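Local atomic coordinates of subtilisin-like protein (Prochloron didemni, PDB entry 3ZXY), a protein that probably acts as a serine-type endopeptidase of the subtilisin family, this chain being the protease domain of a longer protein. Residues Arg11-Leu15 against Ile58-Gln62; Pro155-Pro159 against Thr182-Gln186; Pro159-Ala163 against Gln238-Leu244; Ala190-Ile195 against Leu207-Ala213; Leu243-Ser247 against Gly271-Leu276. The protein carries 1 engineered substitution. All coordinates share one frame; numbering follows the deposited sequence.

Contact 1 of 5, residues Arg11-Leu15 against Ile58-Gln62; sequences RVAIL and IIFGQ
V12 and I14, alternate residues of strand 11-15, turn their side chains to one side of the central parallel sheet of the subtilase fold and meet I59 and F60 in the last turn of their helix. The strand runs on to D16 and the helix carries H51, both predicted members of the charge relay system. What joins the two segments is apolar and buried. The aliphatic part is chiefly I14 against I59: their ends meet tip to tip, I14 CD1 lying 3.5 Å from I59 CD1, slightly tighter than usual for two carbons. The aromatic part belongs to F60, whose ring presents its edge to the strand. F60 CZ touches V12 CB at 3.7 Å, and F60 CE2 touches I14 CG1 at 3.9 Å. That CG1 lies in the plane of the ring, placed there by a first torsion that sets it anti to the carbonyl carbon (chi1 -55°). With an alanine at F60, V12 and I14 would probably lose the edge they rest on, and a gap would open between strand and helix. Helix 210-230 adds A222 against V12 and P215 against I59. The polar part lies within 58-62, where the helix ends: Q62 NE2 donates back to F60 O and also to P72 O. Over the F60 ring itself, I59 CG2 sits 3.7 Å above the plane, at its centre.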
# COMPACT_ATOMS: atom_id res chain seq x y z
N ARG A 11 -10.98 4.00 -5.81
CA ARG A 11 -9.75 4.63 -6.29
C ARG A 11 -8.60 4.37 -5.34
O ARG A 11 -8.69 4.67 -4.15
CB ARG A 11 -9.97 6.14 -6.47
CG ARG A 11 -11.01 6.44 -7.54
CD ARG A 11 -11.46 7.89 -7.53
NE ARG A 11 -12.41 8.21 -6.45
CZ ARG A 11 -13.72 7.97 -6.45
NH1 ARG A 11 -14.36 7.38 -7.47
NH2 ARG A 11 -14.43 8.36 -5.39
N VAL A 12 -7.53 3.82 -5.90
CA VAL A 12 -6.33 3.49 -5.14
C VAL A 12 -5.19 4.32 -5.71
O VAL A 12 -4.88 4.22 -6.90
CB VAL A 12 -5.97 2.01 -5.27
CG1 VAL A 12 -4.74 1.67 -4.45
CG2 VAL A 12 -7.16 1.13 -4.89
N ALA A 13 -4.58 5.15 -4.88
CA ALA A 13 -3.43 5.97 -5.29
C ALA A 13 -2.14 5.28 -4.92
O ALA A 13 -2.03 4.71 -3.82
CB ALA A 13 -3.49 7.33 -4.63
N ILE A 14 -1.18 5.30 -5.84
CA ILE A 14 0.15 4.77 -5.64
C ILE A 14 1.07 5.98 -5.57
O ILE A 14 1.25 6.68 -6.57
CB ILE A 14 0.61 3.88 -6.82
CG1 ILE A 14 -0.40 2.76 -7.08
CG2 ILE A 14 2.02 3.33 -6.57
CD1 ILE A 14 -0.56 1.78 -5.93
N LEU A 15 1.67 6.23 -4.40
CA LEU A 15 2.62 7.31 -4.22
C LEU A 15 3.98 6.65 -4.15
O LEU A 15 4.39 6.13 -3.12
CB LEU A 15 2.32 8.08 -2.93
CG LEU A 15 1.24 9.16 -3.04
CD1 LEU A 15 -0.09 8.65 -3.57
CD2 LEU A 15 1.07 9.81 -1.67
N ILE A 58 1.63 -4.98 -8.58
CA ILE A 58 1.08 -5.89 -7.58
C ILE A 58 -0.42 -5.69 -7.41
O ILE A 58 -1.17 -6.65 -7.17
CB ILE A 58 1.84 -5.75 -6.23
CG1 ILE A 58 3.24 -6.33 -6.36
CG2 ILE A 58 1.09 -6.45 -5.09
CD1 ILE A 58 4.18 -5.86 -5.26
N ILE A 59 -0.86 -4.44 -7.54
CA ILE A 59 -2.28 -4.10 -7.41
C ILE A 59 -2.98 -4.15 -8.76
O ILE A 59 -4.05 -4.74 -8.88
CB ILE A 59 -2.46 -2.70 -6.77
CG1 ILE A 59 -1.75 -2.67 -5.41
CG2 ILE A 59 -3.94 -2.32 -6.65
CD1 ILE A 59 -1.68 -1.30 -4.77
N PHE A 60 -2.39 -3.53 -9.79
CA PHE A 60 -3.11 -3.28 -11.05
C PHE A 60 -2.73 -4.15 -12.23
O PHE A 60 -3.31 -4.01 -13.30
CB PHE A 60 -2.97 -1.80 -11.44
CG PHE A 60 -3.57 -0.86 -10.44
CD1 PHE A 60 -4.96 -0.79 -10.30
CD2 PHE A 60 -2.77 -0.06 -9.65
CE1 PHE A 60 -5.54 0.06 -9.37
CE2 PHE A 60 -3.36 0.79 -8.72
CZ PHE A 60 -4.72 0.84 -8.58
N GLY A 61 -1.77 -5.05 -12.06
CA GLY A 61 -1.46 -6.00 -13.12
C GLY A 61 -2.71 -6.77 -13.53
O GLY A 61 -3.53 -7.13 -12.69
N GLN A 62 -2.85 -7.02 -14.82
CA GLN A 62 -4.11 -7.55 -15.33
C GLN A 62 -4.11 -9.08 -15.41
O GLN A 62 -3.07 -9.71 -15.51
CB GLN A 62 -4.43 -6.90 -16.66
CG GLN A 62 -4.63 -5.40 -16.54
CD GLN A 62 -5.90 -5.04 -15.80
OE1 GLN A 62 -7.00 -5.45 -16.20
NE2 GLN A 62 -5.77 -4.27 -14.72

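Contact 2 of 5, residues Pro155-Pro159 against Thr182-Gln186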
# COMPACT_ATOMS: atom_id res chain seq x y z
N PRO A 155 5.45 7.55 7.19
CA PRO A 155 4.14 7.69 7.85
C PRO A 155 3.53 6.45 8.50
O PRO A 155 2.45 6.56 9.09
CB PRO A 155 3.25 8.18 6.71
CG PRO A 155 3.82 7.56 5.50
CD PRO A 155 5.31 7.62 5.72
N ALA A 156 4.16 5.29 8.38
CA ALA A 156 3.57 4.07 8.93
C ALA A 156 3.11 4.18 10.39
O ALA A 156 2.11 3.56 10.75
CB ALA A 156 4.55 2.91 8.79
N ALA A 157 3.84 4.92 11.23
CA ALA A 157 3.54 5.06 12.65
C ALA A 157 2.49 6.13 13.01
O ALA A 157 2.15 6.32 14.19
CB ALA A 157 4.83 5.33 13.44
N LEU A 158 1.98 6.85 12.01
CA LEU A 158 1.15 8.02 12.29
C LEU A 158 -0.31 7.65 12.49
O LEU A 158 -0.73 6.55 12.15
CB LEU A 158 1.33 9.06 11.18
CG LEU A 158 2.74 9.67 11.11
CD1 LEU A 158 2.80 10.70 9.98
CD2 LEU A 158 3.16 10.30 12.42
N PRO A 159 -1.10 8.56 13.07
CA PRO A 159 -2.47 8.17 13.46
C PRO A 159 -3.37 7.71 12.32
O PRO A 159 -3.44 8.34 11.27
CB PRO A 159 -3.02 9.42 14.13
CG PRO A 159 -1.81 10.17 14.58
CD PRO A 159 -0.74 9.90 13.58
N THR A 182 4.18 1.07 18.13
CA THR A 182 2.95 1.53 17.48
C THR A 182 2.43 0.53 16.49
O THR A 182 1.22 0.45 16.26
CB THR A 182 3.19 2.90 16.82
OG1 THR A 182 3.70 3.78 17.82
CG2 THR A 182 1.87 3.47 16.17
N TYR A 183 3.33 -0.25 15.91
CA TYR A 183 2.94 -1.28 14.96
C TYR A 183 2.20 -2.45 15.62
O TYR A 183 1.53 -3.20 14.92
CB TYR A 183 4.15 -1.82 14.26
CG TYR A 183 4.94 -0.87 13.38
CD1 TYR A 183 4.40 0.32 12.90
CD2 TYR A 183 6.23 -1.19 13.00
CE1 TYR A 183 5.14 1.13 12.07
CE2 TYR A 183 6.98 -0.38 12.18
CZ TYR A 183 6.43 0.79 11.70
OH TYR A 183 7.16 1.60 10.84
N GLU A 184 2.33 -2.63 16.93
CA GLU A 184 1.57 -3.69 17.60
C GLU A 184 0.08 -3.35 17.56
O GLU A 184 -0.76 -4.26 17.65
CB GLU A 184 2.05 -3.84 19.04
CG GLU A 184 1.65 -5.12 19.76
CD GLU A 184 2.16 -5.14 21.20
OE1 GLU A 184 3.40 -4.95 21.40
OE2 GLU A 184 1.34 -5.36 22.13
N GLN A 185 -0.25 -2.07 17.46
CA GLN A 185 -1.64 -1.64 17.44
C GLN A 185 -2.17 -1.45 16.04
O GLN A 185 -3.36 -1.66 15.79
CB GLN A 185 -1.85 -0.32 18.22
CG GLN A 185 -1.75 -0.48 19.73
CD GLN A 185 -0.32 -0.37 20.25
OE1 GLN A 185 0.38 0.61 19.99
NE2 GLN A 185 0.09 -1.36 21.05
N GLN A 186 -1.32 -0.99 15.12
CA GLN A 186 -1.81 -0.64 13.78
C GLN A 186 -1.05 -1.27 12.63
O GLN A 186 -1.21 -0.85 11.47
CB GLN A 186 -1.89 0.88 13.63
CG GLN A 186 -0.56 1.61 13.55
CD GLN A 186 -0.74 3.12 13.56
OE1 GLN A 186 -1.53 3.64 14.36
NE2 GLN A 186 -0.02 3.82 12.71
O HOH W 1 -0.16 6.51 15.69
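The side-chain amide of Q186 points its nitrogen between two carbonyls of the P155-P159 loop and serves both. Q186 NE2 donates to A156 O at 2.9 Å and to L158 O, also at 2.9 Å. Both oxygens lie close to the amide plane, one for each N-H, which fixes the rotation of the group. The carbonyls are turned differently: the donor is only modestly tilted from the plane of A156's, but stands above that of L158's, away from its lone pairs. The glutamine gets there because CG sits between the backbone N and the carbonyl carbon (chi1 71°) and the chain then runs straight out. At the amide oxygen a water links the two segments: it gives one hydrogen to A157 O at 2.8 Å and a second, weak one to Q186 OE1.

Y183 approaches the same loop one turn of helix away. Its CE1 lies 3.8 Å from A156 CB, which meets the ring obliquely, while A157 N comes to the ring edge near its plane. The hydroxyl passes close to A156 CB and hydrogen-bonds with A144 O and H153 N. T182 closes the row, its CG2 resting 3.5 Å from A157 O.

The loop itself is a type I beta turn from P155 to L158, closed by L158 N to P155 O and preceded by a cis peptide, as in subtilisin. Helix 181-186, whose Q186 binds two of its carbonyls, belongs to the connection between parallel strands 162-167 and 187-191, a beta-alpha-beta link at one end of the central sheet.

Contact 3 of 5, residues Pro159-Ala163 against Gln238-Leu244; sequences PAVLA and QKVRQLL
R241 grips the carbonyl oxygen of V161 side-on with two nitrogens, NE at 3.0 Å and NH2 at 3.1 Å from V161 O. The oxygen lies in the guanidinium plane, at its edge, yet both nitrogens come to it from above the same face of the carbonyl plane, NE far off any lone pair. An extended arginine, CG anti to the backbone N (chi1 178°), carries the group straight across from the helix. Its flat face is used too: A160 CA sits 3.6 Å above it, toward the rim. A160 O is near NE as well, but the angle there is too poor for a bond.

That oxygen is taken instead by Q238, whose chain bends at chi2 to swing NE2 round. Q238 NE2 donates to A160 O at 3.0 Å, nearly straight (165°), in the carbonyl plane and on a lone pair. This polar end, beside exposed P159, is closely bonded yet faces solvent, A160, Q238 and R241 all being partly exposed.

Toward the buried interior the bonds give way to apolar packing. L162 and L244 cross at about a right angle, L162 CD2 lying 3.9 Å from L244 CD1.

Helix 237-247 thus covers the start of strand 162-167. L139 of strand 139-143 touches Q238 and R241, helix 210-230 brings V217 to L162, and Q186 of helix 181-186 packs against R241.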
# COMPACT_ATOMS: atom_id res chain seq x y z
N PRO A 159 -1.10 8.56 13.07
CA PRO A 159 -2.47 8.17 13.46
C PRO A 159 -3.37 7.71 12.32
O PRO A 159 -3.44 8.34 11.27
CB PRO A 159 -3.02 9.42 14.13
CG PRO A 159 -1.81 10.17 14.58
CD PRO A 159 -0.74 9.90 13.58
N ALA A 160 -4.07 6.60 12.56
CA ALA A 160 -5.05 6.02 11.63
C ALA A 160 -4.45 5.38 10.38
O ALA A 160 -5.18 4.97 9.48
CB ALA A 160 -6.12 7.03 11.24
N VAL A 161 -3.12 5.28 10.33
CA VAL A 161 -2.43 4.61 9.25
C VAL A 161 -2.47 3.10 9.49
O VAL A 161 -2.56 2.66 10.64
CB VAL A 161 -0.99 5.13 9.12
CG1 VAL A 161 -0.20 4.39 8.04
CG2 VAL A 161 -1.05 6.64 8.81
N LEU A 162 -2.47 2.35 8.42
CA LEU A 162 -2.28 0.90 8.48
C LEU A 162 -0.84 0.61 8.06
O LEU A 162 -0.48 0.80 6.90
CB LEU A 162 -3.27 0.18 7.56
CG LEU A 162 -3.22 -1.34 7.52
CD1 LEU A 162 -3.27 -1.94 8.92
CD2 LEU A 162 -4.36 -1.88 6.65
N ALA A 163 -0.02 0.20 9.03
CA ALA A 163 1.36 -0.14 8.79
C ALA A 163 1.47 -1.58 8.34
O ALA A 163 0.70 -2.45 8.80
CB ALA A 163 2.17 0.07 10.07
N GLN A 238 -11.67 3.55 6.72
CA GLN A 238 -11.26 3.32 8.10
C GLN A 238 -11.91 2.07 8.70
O GLN A 238 -11.31 1.39 9.51
CB GLN A 238 -11.46 4.55 8.98
CG GLN A 238 -10.37 5.60 8.79
CD GLN A 238 -8.98 5.11 9.22
OE1 GLN A 238 -8.84 4.45 10.25
NE2 GLN A 238 -7.97 5.44 8.44
N LYS A 239 -13.12 1.74 8.27
CA LYS A 239 -13.73 0.48 8.69
C LYS A 239 -12.97 -0.70 8.12
O LYS A 239 -12.79 -1.73 8.80
CB LYS A 239 -15.20 0.41 8.25
CG LYS A 239 -15.91 -0.85 8.73
CD LYS A 239 -17.39 -0.81 8.38
CE LYS A 239 -18.17 -1.97 9.01
NZ LYS A 239 -19.54 -2.05 8.42
N VAL A 240 -12.52 -0.59 6.87
CA VAL A 240 -11.75 -1.66 6.27
C VAL A 240 -10.44 -1.88 7.03
O VAL A 240 -10.03 -3.02 7.28
CB VAL A 240 -11.53 -1.40 4.77
CG1 VAL A 240 -10.40 -2.27 4.23
CG2 VAL A 240 -12.85 -1.59 4.00
N ARG A 241 -9.78 -0.80 7.43
CA ARG A 241 -8.62 -0.93 8.32
C ARG A 241 -8.95 -1.72 9.59
O ARG A 241 -8.21 -2.61 10.00
CB ARG A 241 -8.09 0.45 8.70
CG ARG A 241 -6.91 0.44 9.64
CD ARG A 241 -6.52 1.87 9.92
NE ARG A 241 -5.50 2.09 10.90
CZ ARG A 241 -5.70 2.36 12.19
NH1 ARG A 241 -6.91 2.36 12.75
NH2 ARG A 241 -4.63 2.63 12.93
N GLN A 242 -10.08 -1.39 10.20
CA GLN A 242 -10.48 -2.04 11.46
C GLN A 242 -10.73 -3.54 11.21
O GLN A 242 -10.35 -4.40 12.04
CB GLN A 242 -11.72 -1.34 12.02
CG GLN A 242 -11.98 -1.66 13.48
CD GLN A 242 -11.08 -0.92 14.46
OE1 GLN A 242 -10.13 -0.24 14.07
NE2 GLN A 242 -11.37 -1.05 15.73
N LEU A 243 -11.37 -3.85 10.09
CA LEU A 243 -11.62 -5.25 9.73
C LEU A 243 -10.33 -6.04 9.53
O LEU A 243 -10.21 -7.18 9.96
CB LEU A 243 -12.49 -5.36 8.47
CG LEU A 243 -13.93 -4.90 8.61
CD1 LEU A 243 -14.51 -4.64 7.22
CD2 LEU A 243 -14.76 -5.93 9.35
N LEU A 244 -9.37 -5.42 8.85
CA LEU A 244 -8.09 -6.07 8.60
C LEU A 244 -7.33 -6.30 9.90
O LEU A 244 -6.72 -7.36 10.11
CB LEU A 244 -7.26 -5.23 7.62
CG LEU A 244 -7.74 -5.32 6.17
CD1 LEU A 244 -7.12 -4.22 5.29
CD2 LEU A 244 -7.44 -6.71 5.60

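Contact 4 of 5, residues Ala190-Ile195 against Leu207-Ala213; sequences APGEDI and LSGTAFA. Engineered in segment 207-213: A211 (natural residue Ser).
L207 pairs with I195 as an antiparallel hydrogen-bonded pair: I195 N donates to L207 O at 2.8 Å and L207 N to I195 O at 3.0 Å. D194, at positive phi, faces L207 too, making a G1 beta bulge. S208 comes next: with OG anti to the carbonyl carbon (chi1 -54°), the hydroxyl accepts D194 N, 2.9 Å from OG and nearly in line (165°), and a water bridges OG to D194 OD1. G209 follows as N-cap of the helix; its N reaches G192 O at 2.8 Å, and at its backbone angles a CB would be jammed against the preceding carbonyl oxygen.

T210 points its side chain away, OG1 bonding G145 N, its backbone N held by N146 OD1. A211, an engineered alanine where the natural residue is serine, lies in the first turn without touching 190-195; its CB and L207 CB lie over opposite faces of the F212 ring. F212 meets I195 with its CB, 4.1 Å from I195 CB, its ring going to H51 and H54. A213 ends the row: its CA makes a CH...O contact of 3.2 Å to P191 O, a buried oxygen with no hydrogen-bond partner in the model. The A213 methyl packs 4.1 Å from A190 CB.

Natural Gly-Thr-Ser-Phe-Ala is the nucleophile motif of subtilases, here held to the end of strand 187-191 at the start of its helix.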
# COMPACT_ATOMS: atom_id res chain seq x y z
N ALA A 190 2.17 -8.94 5.99
CA ALA A 190 1.69 -9.46 4.71
C ALA A 190 2.88 -10.09 3.99
O ALA A 190 4.03 -9.87 4.36
CB ALA A 190 1.03 -8.36 3.88
N PRO A 191 2.61 -10.91 2.96
CA PRO A 191 3.72 -11.57 2.29
C PRO A 191 4.70 -10.56 1.74
O PRO A 191 4.29 -9.60 1.08
CB PRO A 191 3.02 -12.33 1.15
CG PRO A 191 1.67 -12.58 1.67
CD PRO A 191 1.30 -11.36 2.46
N GLY A 192 5.98 -10.74 2.05
CA GLY A 192 7.00 -9.79 1.62
C GLY A 192 8.27 -10.40 1.08
O GLY A 192 9.27 -9.71 0.94
N GLU A 193 8.25 -11.70 0.76
CA GLU A 193 9.41 -12.39 0.23
C GLU A 193 9.16 -12.82 -1.21
O GLU A 193 8.18 -13.51 -1.49
CB GLU A 193 9.71 -13.61 1.10
CG GLU A 193 11.10 -14.17 0.95
CD GLU A 193 11.56 -14.84 2.24
OE1 GLU A 193 11.02 -15.91 2.56
OE2 GLU A 193 12.46 -14.28 2.92
N ASP A 194 10.05 -12.39 -2.11
CA ASP A 194 10.02 -12.82 -3.52
C ASP A 194 8.66 -12.56 -4.17
O ASP A 194 8.06 -13.45 -4.81
CB ASP A 194 10.44 -14.28 -3.62
CG ASP A 194 11.86 -14.51 -3.14
OD1 ASP A 194 12.72 -13.63 -3.38
OD2 ASP A 194 12.13 -15.59 -2.56
N ILE A 195 8.18 -11.33 -4.03
CA ILE A 195 6.91 -10.91 -4.59
C ILE A 195 7.08 -10.52 -6.07
O ILE A 195 7.94 -9.68 -6.40
CB ILE A 195 6.31 -9.72 -3.80
CG1 ILE A 195 6.23 -10.02 -2.30
CG2 ILE A 195 4.95 -9.33 -4.37
CD1 ILE A 195 5.52 -11.32 -1.97
N LEU A 207 10.86 -9.46 -5.79
CA LEU A 207 11.54 -8.58 -4.83
C LEU A 207 11.02 -8.83 -3.42
O LEU A 207 9.89 -9.29 -3.24
CB LEU A 207 11.33 -7.11 -5.21
CG LEU A 207 11.90 -6.68 -6.58
CD1 LEU A 207 11.58 -5.22 -6.87
CD2 LEU A 207 13.40 -6.92 -6.66
N SER A 208 11.85 -8.50 -2.44
CA SER A 208 11.49 -8.70 -1.05
C SER A 208 11.58 -7.40 -0.28
O SER A 208 12.42 -6.54 -0.57
CB SER A 208 12.38 -9.74 -0.39
OG SER A 208 12.38 -10.97 -1.12
N GLY A 209 10.69 -7.26 0.70
CA GLY A 209 10.72 -6.10 1.57
C GLY A 209 9.33 -5.64 1.95
O GLY A 209 8.33 -6.01 1.33
N THR A 210 9.26 -4.78 2.96
CA THR A 210 7.98 -4.23 3.37
C THR A 210 7.33 -3.38 2.28
O THR A 210 6.11 -3.25 2.26
CB THR A 210 8.05 -3.44 4.69
OG1 THR A 210 8.90 -2.29 4.56
CG2 THR A 210 8.56 -4.33 5.84
N ALA A 211 8.14 -2.81 1.37
CA ALA A 211 7.58 -2.05 0.24
C ALA A 211 6.69 -2.88 -0.67
O ALA A 211 5.86 -2.32 -1.38
CB ALA A 211 8.70 -1.45 -0.60
N PHE A 212 6.89 -4.19 -0.69
CA PHE A 212 6.15 -5.08 -1.59
C PHE A 212 5.00 -5.78 -0.88
O PHE A 212 3.99 -6.12 -1.50
CB PHE A 212 7.14 -6.00 -2.31
CG PHE A 212 8.27 -5.23 -2.88
CD1 PHE A 212 8.04 -4.32 -3.90
CD2 PHE A 212 9.51 -5.27 -2.30
CE1 PHE A 212 9.06 -3.53 -4.39
CE2 PHE A 212 10.54 -4.48 -2.78
CZ PHE A 212 10.32 -3.62 -3.84
N ALA A 213 5.12 -5.93 0.43
CA ALA A 213 4.00 -6.38 1.28
C ALA A 213 2.90 -5.33 1.33
O ALA A 213 1.71 -5.65 1.34
CB ALA A 213 4.52 -6.68 2.69
O HOH W 2 14.18 -11.13 -3.30

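Contact 5 of 5, residues Leu243-Ser247 against Gly271-Leu276; sequences LLLQS and GAFTLL
L243 O is gripped twice by S247, which faces A272 of the other helix: S247 OG donates to it at 2.7 Å and S247 N at 3.0 Å, from opposite faces of the carbonyl plane. The hydroxyl can fold back because it sits between the backbone N and the carbonyl carbon (chi1 61°). There OG also lies 3.4 Å from A272 CB. An alanine in place of S247 would lose the second grip on L243 O and is likely to leave the methyl of A272 less well covered.

The close approach suits small residues. G271 stands so near that a CB there would be tight against S247 CB. Here helices 237-247 and 269-278, at the domain's C-terminal end, cross with segment axes 8.6 Å apart at 115°.

Beyond the serine the packing is aliphatic. L243 divides its two methyls: CD1 meets L276 at about a right angle, 3.9 Å from L276 CB, and CD2 slides past L275, 3.8 Å from L275 CB in one of that residue's two conformers. L244 adds its CD2, 4.1 Å from A272 CB. L276 and L244 both rest on L224 of helix 210-230, while N268 bridges the two helices, ND2 bonding S247 O and OD1 accepting G271 N.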
# COMPACT_ATOMS: atom_id res chain seq x y z
N LEU A 243 -11.37 -3.85 10.09
CA LEU A 243 -11.62 -5.25 9.73
C LEU A 243 -10.33 -6.04 9.53
O LEU A 243 -10.21 -7.18 9.96
CB LEU A 243 -12.49 -5.36 8.47
CG LEU A 243 -13.93 -4.90 8.61
CD1 LEU A 243 -14.51 -4.64 7.22
CD2 LEU A 243 -14.76 -5.93 9.35
N LEU A 244 -9.37 -5.42 8.85
CA LEU A 244 -8.09 -6.07 8.60
C LEU A 244 -7.33 -6.30 9.90
O LEU A 244 -6.72 -7.36 10.11
CB LEU A 244 -7.26 -5.23 7.62
CG LEU A 244 -7.74 -5.32 6.17
CD1 LEU A 244 -7.12 -4.22 5.29
CD2 LEU A 244 -7.44 -6.71 5.60
N LEU A 245 -7.34 -5.31 10.79
CA LEU A 245 -6.68 -5.45 12.07
C LEU A 245 -7.38 -6.47 12.97
O LEU A 245 -6.72 -7.26 13.64
CB LEU A 245 -6.57 -4.08 12.78
CG LEU A 245 -5.62 -3.08 12.14
CD1 LEU A 245 -5.83 -1.72 12.80
CD2 LEU A 245 -4.17 -3.53 12.26
N GLN A 246 -8.71 -6.47 12.99
CA GLN A 246 -9.44 -7.38 13.86
C GLN A 246 -9.31 -8.84 13.46
O GLN A 246 -9.23 -9.72 14.32
CB GLN A 246 -10.92 -7.01 13.91
CG GLN A 246 -11.68 -7.90 14.86
CD GLN A 246 -12.93 -7.26 15.40
OE1 GLN A 246 -14.02 -7.83 15.29
NE2 GLN A 246 -12.79 -6.11 16.05
N SER A 247 -9.29 -9.08 12.16
CA SER A 247 -9.21 -10.43 11.62
C SER A 247 -7.78 -10.96 11.52
O SER A 247 -7.59 -12.15 11.29
CB SER A 247 -9.90 -10.51 10.26
OG SER A 247 -9.28 -9.66 9.31
N GLY A 271 -10.80 -14.17 6.65
CA GLY A 271 -11.36 -13.67 7.90
C GLY A 271 -11.94 -12.27 7.79
O GLY A 271 -13.00 -11.97 8.36
N ALA A 272 -11.22 -11.40 7.10
CA ALA A 272 -11.66 -10.03 6.91
C ALA A 272 -12.98 -10.01 6.14
O ALA A 272 -13.90 -9.29 6.50
CB ALA A 272 -10.60 -9.21 6.18
N PHE A 273 -13.07 -10.82 5.09
CA PHE A 273 -14.30 -10.87 4.31
C PHE A 273 -15.44 -11.44 5.15
O PHE A 273 -16.55 -10.95 5.09
CB PHE A 273 -14.11 -11.66 3.02
CG PHE A 273 -13.66 -10.81 1.87
CD1 PHE A 273 -12.32 -10.55 1.65
CD2 PHE A 273 -14.60 -10.27 0.99
CE1 PHE A 273 -11.92 -9.76 0.59
CE2 PHE A 273 -14.19 -9.49 -0.07
CZ PHE A 273 -12.86 -9.23 -0.27
N THR A 274 -15.17 -12.50 5.91
CA THR A 274 -16.23 -13.10 6.74
C THR A 274 -16.79 -12.09 7.74
O THR A 274 -18.00 -12.03 7.97
CB THR A 274 -15.69 -14.35 7.46
OG1 THR A 274 -15.38 -15.33 6.46
CG2 THR A 274 -16.73 -14.94 8.45
N LEU A 275 -15.92 -11.29 8.33
CA LEU A 275 -16.35 -10.27 9.30
C LEU A 275 -17.16 -9.19 8.61
O LEU A 275 -18.18 -8.77 9.12
CB LEU A 275 -15.18 -9.60 10.04
CG LEU A 275 -14.66 -10.28 11.29
CD1 LEU A 275 -13.59 -9.39 11.90
CD2 LEU A 275 -15.78 -10.56 12.28
N LEU A 276 -16.72 -8.74 7.44
CA LEU A 276 -17.47 -7.75 6.67
C LEU A 276 -18.85 -8.28 6.33
O LEU A 276 -19.86 -7.59 6.52
CB LEU A 276 -16.68 -7.37 5.41
CG LEU A 276 -17.20 -6.21 4.57
CD1 LEU A 276 -16.06 -5.77 3.64
CD2 LEU A 276 -18.42 -6.62 3.79

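How the contacts relate
From the N terminus, contact 1 closes first, tying an inner strand of the parallel sheet to the helix bearing H51. Contacts 2 and 3 both start from the loop after strand 152-154 and share P159: contact 2 closes the short excursion to helix 181-186, contact 3 the long one to helix 237-247. Contact 4 is nested inside that long loop, joining edge strand 187-191 to helix 210-230. Contact 5 begins on L243 and L244, where contact 3 ends, and adds the last helix. Contact 1 touches contact 4 through I58 against I195. Q186 joins contact 2 to contact 3, and L245 brings contact 5 against both.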